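PDB 1Q8C: uncharacterized protein MG027, which is of unknown function but structurally resembles NusB proteins, which in other bacteria bind RNA and take part in transcription antitermination. Local coordinates for residues A41-Y46 / W56-V61; K97-T102 / Y134-E139; L122-A127 / K141-L146. One frame throughout, in Å; residues are numbered along the deposited sequence.

Interaction 1 of 3, residues A41-Y46 / W56-V61; sequences ADFLEY and WQKLIV. With NA (sodium ion), chain K.
Phe43 and Lys58 mark the nearest backbone approach, 7.6 Å between their CA atoms, where the segment axes of 41-45 and 56-61 run roughly antiparallel at 143° and come within 10.6 Å. The gap between these two helices is filled mainly by the Phe43 ring. CG of Phe43 stands anti to the backbone N (chi1 -161°), and the ring reaches helix 55-81 with one face toward Val61. There CG2 of Val61 sits almost over the ring centre, 3.5 Å from the centroid and 8° off the normal, a nearly axial CH-pi contact. Val61 CG1, the other branch, lies against Phe43 CB and CG near the root of the ring. At the ring edge, close to its plane, Lys58 N is 3.8 Å from Phe43 CE2, while the CB of Gln57 touches CZ. The Lys58 chain runs out extended from its CG, which lies against Phe43 CD2, and farther on its CE meets Leu44 CD2 at 3.9 Å. Phe24 of helix 14-28 meets both Phe43 and Val61. Lys58 O binds a sodium ion at 2.8 Å, and a water lies 2.5 Å from the same ion. No hydrogen bond joins the segments, so dispersion and CH-pi attraction hold them together, with the aliphatic carbons of Lys58 adding to the apolar surface beside Phe43 and Leu44.

Interaction 2 of 3, residues K97-T102 / Y134-E139; sequences KIDLLT and YSQGAE
The start of helix 100-116, capped by Asp99 at its N-cap position, packs through Leu101 on Tyr134 and Gln136, in the turn that ends helix 120-133. That turn is a Schellman motif, with Ser135, at positive phi, as its C-prime residue. Leu101 and Tyr134 carry the apolar part of the contact. CG of Leu101 is anti to the backbone N, and the two methyls at its end divide the work. CD1 stands over the centre of the Tyr134 ring, 4.0 Å from the centroid and 12° off the normal, in a CH-pi contact. CD2 instead lies at the root of the tyrosine, 3.6 Å from Tyr134 CB, and also meets Gln136 CG at 3.7 Å. One methyl thus packs against both residues. The Gln136 chain bends at chi2, and its amide end comes beside Asp99 and Thr102, meeting the aspartate tip to tip with the carboxylate and amide planes 36° apart. The amide is probably turned over in the model, so the identity of its nearer atom is uncertain. Within the cap, Thr102 N donates to Asp99 OD2 over 2.6 Å in a nearly straight bond of 171°, meeting the oxygen nearly along its C-O axis. Beyond the two segments, the Tyr134 side chain also touches Ile19, Val22 and Glu23 of helix 14-28, and Met131 of helix 120-133 meets Thr102 and Ala138. The capping bond satisfies a backbone N-H in the first turn and fixes the carboxylate at the helix start, where the dipole would probably stabilise its negative charge; attraction across the segments that is clear from the model is apolar, centred on Leu101.

Interaction 3 of 3, residues L122-A127 / K141-L146; sequences LLISEA and KQTHAL
Ile124 and Thr143 bring the backbones to 5.6 Å between their CA atoms, where the irregular segment 141-146 passes close to helix 120-133. The backbone around Thr143 resembles an inverse gamma turn, but its closing bond, from His144 N to Gln142 O, is weak and its geometry doubtful. The CB of Thr143 points at the helix. The side chains of Ile124 and Thr143 run antiparallel alongside one another, with Ile124 CG1 and Thr143 CB 4.0 Å apart. Ile124 CG1 lies anti to the carbonyl carbon (chi1 -71°), and CD1 beyond it approaches Ala145 CA at 4.3 Å. On the Thr143 side, OG1 stands anti to the carbonyl carbon and rests against the methyl of Ala127, only 3.1 Å from its CB, a tight approach of hydroxyl to carbon. The same oxygen lies 4.0 Å from Ile124 CA. No hydrogen bond crosses between the segments, and the buried Thr143 N finds no partner in the model. Helix 100-116 lies alongside the contact, where Val105 touches Ala127 and Ala109 touches Thr143, while Glu126 turns to helix 14-28 and bonds Thr15.

Overall arrangement
Along the chain interaction 1 closes before the other two open, and interactions 2 and 3 then alternate their segments. Interaction 1 joins helices 36-45 and 55-81, on the opposite side of the chain's centre from both others, its centre about 23 Å from that of interaction 2 and about 22 Å from that of interaction 3. Interactions 2 and 3 lie closer, about 13 Å between centres, and share the region after helix 120-133: residues 134-139 return to the start of helix 100-116, and the loop residues 141-146 come back against helix 120-133 itself. In this all-helical, NusB-like domain, helix 14-28 packs on interactions 1 and 2 and meets the helical segment of interaction 3 through Glu126, outside its touching residues.

Interaction 1 of 3, residues A41-Y46 / W56-V61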
loop_
_atom_site.group_PDB
_atom_site.type_symbol
_atom_site.label_atom_id
_atom_site.label_comp_id
_atom_site.label_asym_id
_atom_site.label_seq_id
_atom_site.Cartn_x
_atom_site.Cartn_y
_atom_site.Cartn_z
ATOM N N ALA A 41 5.893 13.623 -8.934
ATOM C CA ALA A 41 6.752 13.773 -10.131
ATOM C C ALA A 41 7.721 12.594 -10.353
ATOM O O ALA A 41 8.010 12.253 -11.508
ATOM C CB ALA A 41 7.514 15.071 -10.107
ATOM N N ASP A 42 8.208 11.968 -9.271
ATOM C CA ASP A 42 9.052 10.757 -9.352
ATOM C C ASP A 42 8.252 9.605 -10.008
ATOM O O ASP A 42 8.799 8.821 -10.776
ATOM C CB ASP A 42 9.498 10.276 -7.946
ATOM C CG ASP A 42 10.595 11.151 -7.305
ATOM O OD1 ASP A 42 10.950 12.220 -7.837
ATOM O OD2 ASP A 42 11.159 10.809 -6.250
ATOM N N PHE A 43 6.967 9.515 -9.667
ATOM C CA PHE A 43 6.050 8.533 -10.254
ATOM C C PHE A 43 5.944 8.691 -11.751
ATOM O O PHE A 43 5.898 7.702 -12.448
ATOM C CB PHE A 43 4.635 8.617 -9.663
ATOM C CG PHE A 43 3.784 7.361 -9.897
ATOM C CD1 PHE A 43 4.294 6.089 -9.628
ATOM C CD2 PHE A 43 2.471 7.470 -10.337
ATOM C CE1 PHE A 43 3.510 4.953 -9.806
ATOM C CE2 PHE A 43 1.676 6.341 -10.515
ATOM C CZ PHE A 43 2.189 5.081 -10.239
ATOM N N LEU A 44 5.910 9.921 -12.255
ATOM C CA LEU A 44 5.938 10.126 -13.691
ATOM C C LEU A 44 7.208 9.585 -14.362
ATOM O O LEU A 44 7.107 8.987 -15.441
ATOM C CB LEU A 44 5.786 11.597 -14.060
ATOM C CG LEU A 44 4.575 12.359 -13.525
ATOM C CD1 LEU A 44 4.434 13.650 -14.305
ATOM C CD2 LEU A 44 3.299 11.522 -13.595
ATOM N N GLU A 45 8.384 9.794 -13.750
ATOM C CA GLU A 45 9.663 9.298 -14.306
ATOM C C GLU A 45 9.801 7.780 -14.208
ATOM O O GLU A 45 10.684 7.186 -14.841
ATOM C CB GLU A 45 10.853 9.905 -13.582
ATOM C CG GLU A 45 11.016 11.400 -13.782
ATOM C CD GLU A 45 12.458 11.809 -13.662
ATOM O OE1 GLU A 45 12.851 12.147 -12.532
ATOM O OE2 GLU A 45 13.194 11.773 -14.685
ATOM N N TYR A 46 8.952 7.191 -13.372
ATOM C CA TYR A 46 8.883 5.751 -13.124
ATOM C C TYR A 46 8.148 5.003 -14.258
ATOM O O TYR A 46 8.211 3.786 -14.337
ATOM C CB TYR A 46 8.084 5.553 -11.838
ATOM C CG TYR A 46 8.052 4.154 -11.299
ATOM C CD1 TYR A 46 9.213 3.550 -10.860
ATOM C CD2 TYR A 46 6.849 3.459 -11.179
ATOM C CE1 TYR A 46 9.190 2.300 -10.342
ATOM C CE2 TYR A 46 6.818 2.193 -10.671
ATOM C CZ TYR A 46 8.000 1.624 -10.253
ATOM O OH TYR A 46 8.031 0.355 -9.740
ATOM N N TRP A 56 -5.735 6.374 -12.711
ATOM C CA TRP A 56 -6.183 5.594 -11.550
ATOM C C TRP A 56 -5.006 5.365 -10.557
ATOM O O TRP A 56 -5.131 5.601 -9.375
ATOM C CB TRP A 56 -6.812 4.259 -12.007
ATOM C CG TRP A 56 -7.469 3.467 -10.905
ATOM C CD1 TRP A 56 -8.704 3.680 -10.370
ATOM C CD2 TRP A 56 -6.915 2.341 -10.185
ATOM N NE1 TRP A 56 -8.951 2.769 -9.371
ATOM C CE2 TRP A 56 -7.875 1.937 -9.236
ATOM C CE3 TRP A 56 -5.702 1.636 -10.246
ATOM C CZ2 TRP A 56 -7.668 0.872 -8.367
ATOM C CZ3 TRP A 56 -5.504 0.572 -9.375
ATOM C CH2 TRP A 56 -6.480 0.206 -8.458
ATOM N N GLN A 57 -3.859 4.939 -11.068
ATOM C CA GLN A 57 -2.654 4.679 -10.276
ATOM C C GLN A 57 -2.042 5.979 -9.687
ATOM O O GLN A 57 -1.554 5.997 -8.564
ATOM C CB GLN A 57 -1.603 3.999 -11.164
ATOM C CG GLN A 57 -1.902 2.565 -11.553
ATOM C CD GLN A 57 -0.935 2.033 -12.577
ATOM O OE1 GLN A 57 -0.190 1.109 -12.305
ATOM N NE2 GLN A 57 -0.939 2.618 -13.749
ATOM N N LYS A 58 -2.051 7.038 -10.488
ATOM C CA LYS A 58 -1.541 8.352 -10.100
ATOM C C LYS A 58 -2.352 8.954 -8.966
ATOM O O LYS A 58 -1.824 9.748 -8.176
ATOM C CB LYS A 58 -1.580 9.312 -11.315
ATOM C CG LYS A 58 -0.436 9.080 -12.333
ATOM C CD LYS A 58 -0.736 9.728 -13.713
ATOM C CE LYS A 58 0.305 9.337 -14.759
ATOM N NZ LYS A 58 0.180 10.069 -16.080
ATOM N N LEU A 59 -3.625 8.584 -8.873
ATOM C CA LEU A 59 -4.458 9.105 -7.780
ATOM C C LEU A 59 -4.109 8.376 -6.474
ATOM O O LEU A 59 -4.150 8.979 -5.412
ATOM C CB LEU A 59 -5.946 8.966 -8.091
ATOM C CG LEU A 59 -6.993 10.104 -8.057
ATOM C CD1 LEU A 59 -8.152 9.720 -7.119
ATOM C CD2 LEU A 59 -6.449 11.532 -7.755
ATOM N N ILE A 60 -3.758 7.096 -6.559
ATOM C CA ILE A 60 -3.307 6.326 -5.383
ATOM C C ILE A 60 -1.996 6.919 -4.847
ATOM O O ILE A 60 -1.834 7.109 -3.648
ATOM C CB ILE A 60 -3.115 4.801 -5.738
ATOM C CG1 ILE A 60 -4.462 4.168 -6.080
ATOM C CG2 ILE A 60 -2.455 4.011 -4.564
ATOM C CD1 ILE A 60 -4.398 2.755 -6.689
ATOM N N VAL A 61 -1.062 7.194 -5.748
ATOM C CA VAL A 61 0.250 7.714 -5.383
ATOM C C VAL A 61 0.156 9.128 -4.811
ATOM O O VAL A 61 0.962 9.539 -3.985
ATOM C CB VAL A 61 1.178 7.686 -6.602
ATOM C CG1 VAL A 61 2.452 8.548 -6.373
ATOM C CG2 VAL A 61 1.511 6.232 -6.928
HETATM NA NA NA K . 0.486 11.192 -8.615
HETATM O O HOH W 1 2.024 11.081 -10.555
#

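Interaction 2 of 3, residues K97-T102 / Y134-E139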
loop_
_atom_site.group_PDB
_atom_site.type_symbol
_atom_site.label_atom_id
_atom_site.label_comp_id
_atom_site.label_asym_id
_atom_site.label_seq_id
_atom_site.Cartn_x
_atom_site.Cartn_y
_atom_site.Cartn_z
ATOM N N LYS A 97 7.932 -7.771 13.746
ATOM C CA LYS A 97 8.816 -7.011 12.863
ATOM C C LYS A 97 8.333 -7.061 11.409
ATOM O O LYS A 97 8.825 -7.860 10.607
ATOM C CB LYS A 97 10.257 -7.541 12.980
ATOM C CG LYS A 97 11.291 -6.808 12.100
ATOM C CD LYS A 97 12.645 -6.650 12.808
ATOM C CE LYS A 97 13.744 -6.229 11.831
ATOM N NZ LYS A 97 13.345 -5.064 10.971
ATOM N N ILE A 98 7.364 -6.207 11.085
ATOM C CA ILE A 98 6.843 -6.081 9.717
ATOM C C ILE A 98 7.964 -5.644 8.766
ATOM O O ILE A 98 8.785 -4.800 9.128
ATOM C CB ILE A 98 5.681 -5.056 9.688
ATOM C CG1 ILE A 98 4.906 -5.129 8.379
ATOM C CG2 ILE A 98 6.209 -3.630 9.905
ATOM C CD1 ILE A 98 3.761 -4.140 8.291
ATOM N N ASP A 99 8.016 -6.224 7.566
ATOM C CA ASP A 99 9.089 -5.883 6.617
ATOM C C ASP A 99 8.675 -4.703 5.721
ATOM O O ASP A 99 7.540 -4.240 5.791
ATOM C CB ASP A 99 9.537 -7.125 5.815
ATOM C CG ASP A 99 9.396 -6.949 4.323
ATOM O OD1 ASP A 99 10.413 -7.045 3.584
ATOM O OD2 ASP A 99 8.294 -6.699 3.817
ATOM N N LEU A 100 9.600 -4.201 4.912
ATOM C CA LEU A 100 9.315 -3.034 4.081
ATOM C C LEU A 100 8.477 -3.316 2.844
ATOM O O LEU A 100 7.761 -2.440 2.382
ATOM C CB LEU A 100 10.609 -2.333 3.674
ATOM C CG LEU A 100 11.139 -1.358 4.733
ATOM C CD1 LEU A 100 12.301 -0.550 4.163
ATOM C CD2 LEU A 100 10.027 -0.425 5.233
ATOM N N LEU A 101 8.588 -4.506 2.272
ATOM C CA LEU A 101 7.704 -4.873 1.179
ATOM C C LEU A 101 6.297 -5.022 1.716
ATOM O O LEU A 101 5.367 -4.519 1.120
ATOM C CB LEU A 101 8.158 -6.162 0.492
ATOM C CG LEU A 101 7.328 -6.725 -0.672
ATOM C CD1 LEU A 101 7.078 -5.689 -1.754
ATOM C CD2 LEU A 101 8.077 -7.906 -1.258
ATOM N N THR A 102 6.139 -5.686 2.854
ATOM C CA THR A 102 4.813 -5.861 3.454
ATOM C C THR A 102 4.248 -4.517 3.858
ATOM O O THR A 102 3.046 -4.295 3.750
ATOM C CB THR A 102 4.840 -6.776 4.694
ATOM O OG1 THR A 102 5.547 -6.124 5.761
ATOM C CG2 THR A 102 5.601 -8.070 4.423
ATOM N N TYR A 134 4.959 -11.828 -4.623
ATOM C CA TYR A 134 6.313 -11.569 -4.138
ATOM C C TYR A 134 6.792 -12.713 -3.225
ATOM O O TYR A 134 7.768 -12.569 -2.476
ATOM C CB TYR A 134 6.343 -10.235 -3.383
ATOM C CG TYR A 134 6.270 -8.996 -4.254
ATOM C CD1 TYR A 134 5.154 -8.166 -4.223
ATOM C CD2 TYR A 134 7.338 -8.629 -5.077
ATOM C CE1 TYR A 134 5.084 -7.014 -5.001
ATOM C CE2 TYR A 134 7.279 -7.477 -5.860
ATOM C CZ TYR A 134 6.147 -6.678 -5.814
ATOM O OH TYR A 134 6.064 -5.541 -6.578
ATOM N N SER A 135 6.108 -13.852 -3.311
ATOM C CA SER A 135 6.366 -15.011 -2.467
ATOM C C SER A 135 6.869 -14.594 -1.099
ATOM O O SER A 135 7.953 -14.990 -0.674
ATOM C CB SER A 135 7.379 -15.939 -3.128
ATOM O OG SER A 135 8.655 -15.320 -3.189
ATOM N N GLN A 136 6.078 -13.764 -0.429
ATOM C CA GLN A 136 6.410 -13.318 0.908
ATOM C C GLN A 136 5.928 -14.400 1.867
ATOM O O GLN A 136 6.716 -14.917 2.692
ATOM C CB GLN A 136 5.786 -11.959 1.192
ATOM C CG GLN A 136 6.624 -10.800 0.630
ATOM C CD GLN A 136 7.735 -10.366 1.580
ATOM O OE1 GLN A 136 7.468 -9.744 2.619
ATOM N NE2 GLN A 136 8.977 -10.695 1.231
ATOM N N GLY A 137 4.664 -14.801 1.716
ATOM C CA GLY A 137 4.098 -15.842 2.567
ATOM C C GLY A 137 4.098 -15.371 4.014
ATOM O O GLY A 137 4.303 -16.153 4.942
ATOM N N ALA A 138 3.933 -14.052 4.181
ATOM C CA ALA A 138 3.747 -13.426 5.490
ATOM C C ALA A 138 2.355 -12.786 5.462
ATOM O O ALA A 138 2.083 -11.805 6.160
ATOM C CB ALA A 138 4.840 -12.382 5.754
ATOM N N GLU A 139 1.499 -13.358 4.608
ATOM C CA GLU A 139 0.068 -13.057 4.501
ATOM C C GLU A 139 -0.607 -12.837 5.866
ATOM O O GLU A 139 -1.534 -12.040 5.975
ATOM C CB GLU A 139 -0.650 -14.224 3.775
ATOM C CG GLU A 139 -0.627 -14.207 2.229
ATOM C CD GLU A 139 -1.015 -15.560 1.611
ATOM O OE1 GLU A 139 -1.618 -15.597 0.506
ATOM O OE2 GLU A 139 -0.715 -16.602 2.229
#

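Interaction 3 of 3, residues L122-A127 / K141-L146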
loop_
_atom_site.group_PDB
_atom_site.type_symbol
_atom_site.label_atom_id
_atom_site.label_comp_id
_atom_site.label_asym_id
_atom_site.label_seq_id
_atom_site.Cartn_x
_atom_site.Cartn_y
_atom_site.Cartn_z
ATOM N N LEU A 122 -12.248 -6.473 -1.138
ATOM C CA LEU A 122 -11.475 -6.452 -2.378
ATOM C C LEU A 122 -10.011 -6.088 -2.118
ATOM O O LEU A 122 -9.123 -6.713 -2.691
ATOM C CB LEU A 122 -12.079 -5.481 -3.416
ATOM C CG LEU A 122 -11.343 -5.387 -4.762
ATOM C CD1 LEU A 122 -11.242 -6.747 -5.374
ATOM C CD2 LEU A 122 -12.042 -4.457 -5.741
ATOM N N LEU A 123 -9.778 -5.089 -1.262
ATOM C CA LEU A 123 -8.436 -4.605 -0.915
ATOM C C LEU A 123 -7.607 -5.702 -0.246
ATOM O O LEU A 123 -6.450 -5.939 -0.616
ATOM C CB LEU A 123 -8.523 -3.385 0.024
ATOM C CG LEU A 123 -8.978 -2.050 -0.576
ATOM C CD1 LEU A 123 -9.316 -1.045 0.472
ATOM C CD2 LEU A 123 -7.904 -1.496 -1.444
ATOM N N ILE A 124 -8.200 -6.378 0.729
ATOM C CA ILE A 124 -7.503 -7.449 1.427
ATOM C C ILE A 124 -7.172 -8.605 0.480
ATOM O O ILE A 124 -6.025 -9.028 0.412
ATOM C CB ILE A 124 -8.303 -7.939 2.684
ATOM C CG1 ILE A 124 -8.261 -6.867 3.786
ATOM C CG2 ILE A 124 -7.735 -9.275 3.211
ATOM C CD1 ILE A 124 -9.244 -7.108 4.934
ATOM N N SER A 125 -8.137 -9.111 -0.268
ATOM C CA SER A 125 -7.839 -10.254 -1.134
ATOM C C SER A 125 -6.723 -9.868 -2.074
ATOM O O SER A 125 -5.718 -10.564 -2.188
ATOM C CB SER A 125 -9.059 -10.701 -1.920
ATOM O OG SER A 125 -9.438 -9.706 -2.828
ATOM N N GLU A 126 -6.874 -8.702 -2.695
ATOM C CA GLU A 126 -5.865 -8.197 -3.606
ATOM C C GLU A 126 -4.497 -8.087 -2.938
ATOM O O GLU A 126 -3.489 -8.380 -3.539
ATOM C CB GLU A 126 -6.258 -6.827 -4.147
ATOM C CG GLU A 126 -6.154 -6.752 -5.646
ATOM C CD GLU A 126 -7.345 -7.363 -6.289
ATOM O OE1 GLU A 126 -8.447 -7.046 -5.812
ATOM O OE2 GLU A 126 -7.194 -8.166 -7.231
ATOM N N ALA A 127 -4.461 -7.655 -1.693
ATOM C CA ALA A 127 -3.194 -7.459 -0.998
ATOM C C ALA A 127 -2.491 -8.794 -0.797
ATOM O O ALA A 127 -1.266 -8.889 -0.903
ATOM C CB ALA A 127 -3.439 -6.802 0.359
ATOM N N LYS A 141 -0.054 -11.129 8.173
ATOM C CA LYS A 141 -0.224 -9.716 8.452
ATOM C C LYS A 141 -1.079 -9.182 7.296
ATOM O O LYS A 141 -0.593 -8.538 6.353
ATOM C CB LYS A 141 1.122 -9.010 8.604
ATOM C CG LYS A 141 1.922 -9.445 9.864
ATOM C CD LYS A 141 2.374 -10.911 9.803
ATOM C CE LYS A 141 3.843 -11.110 10.170
ATOM N NZ LYS A 141 4.300 -10.235 11.292
ATOM N N GLN A 142 -2.361 -9.567 7.394
ATOM C CA GLN A 142 -3.474 -9.050 6.607
ATOM C C GLN A 142 -3.293 -7.565 6.397
ATOM O O GLN A 142 -2.417 -6.963 7.009
ATOM C CB GLN A 142 -4.807 -9.353 7.344
ATOM C CG GLN A 142 -5.231 -8.403 8.501
ATOM C CD GLN A 142 -4.185 -8.165 9.638
ATOM O OE1 GLN A 142 -4.531 -7.615 10.698
ATOM N NE2 GLN A 142 -2.942 -8.565 9.421
ATOM N N THR A 143 -4.130 -6.951 5.557
ATOM C CA THR A 143 -4.103 -5.482 5.451
ATOM C C THR A 143 -4.911 -4.987 6.605
ATOM O O THR A 143 -5.853 -4.213 6.446
ATOM C CB THR A 143 -4.759 -4.953 4.230
ATOM O OG1 THR A 143 -4.306 -5.677 3.085
ATOM C CG2 THR A 143 -4.313 -3.494 4.024
ATOM N N HIS A 144 -4.564 -5.475 7.773
ATOM C CA HIS A 144 -5.306 -5.148 8.931
ATOM C C HIS A 144 -6.790 -4.932 8.565
ATOM O O HIS A 144 -7.177 -3.971 7.866
ATOM C CB HIS A 144 -4.564 -4.012 9.617
ATOM C CG HIS A 144 -3.101 -4.316 9.787
ATOM N ND1 HIS A 144 -2.639 -5.266 10.675
ATOM C CD2 HIS A 144 -2.008 -3.862 9.126
ATOM C CE1 HIS A 144 -1.321 -5.346 10.586
ATOM N NE2 HIS A 144 -0.912 -4.503 9.654
ATOM N N ALA A 145 -7.592 -5.918 8.989
ATOM C CA ALA A 145 -9.043 -5.814 9.024
ATOM C C ALA A 145 -9.327 -4.666 9.973
ATOM O O ALA A 145 -10.422 -4.113 9.977
ATOM C CB ALA A 145 -9.683 -7.137 9.546
ATOM N N LEU A 146 -8.310 -4.317 10.769
ATOM C CA LEU A 146 -8.363 -3.161 11.668
ATOM C C LEU A 146 -8.060 -1.798 11.003
ATOM O O LEU A 146 -8.664 -0.801 11.394
ATOM C CB LEU A 146 -7.434 -3.382 12.872
ATOM C CG LEU A 146 -7.982 -4.393 13.895
ATOM C CD1 LEU A 146 -6.873 -5.303 14.408
ATOM C CD2 LEU A 146 -8.707 -3.702 15.076
#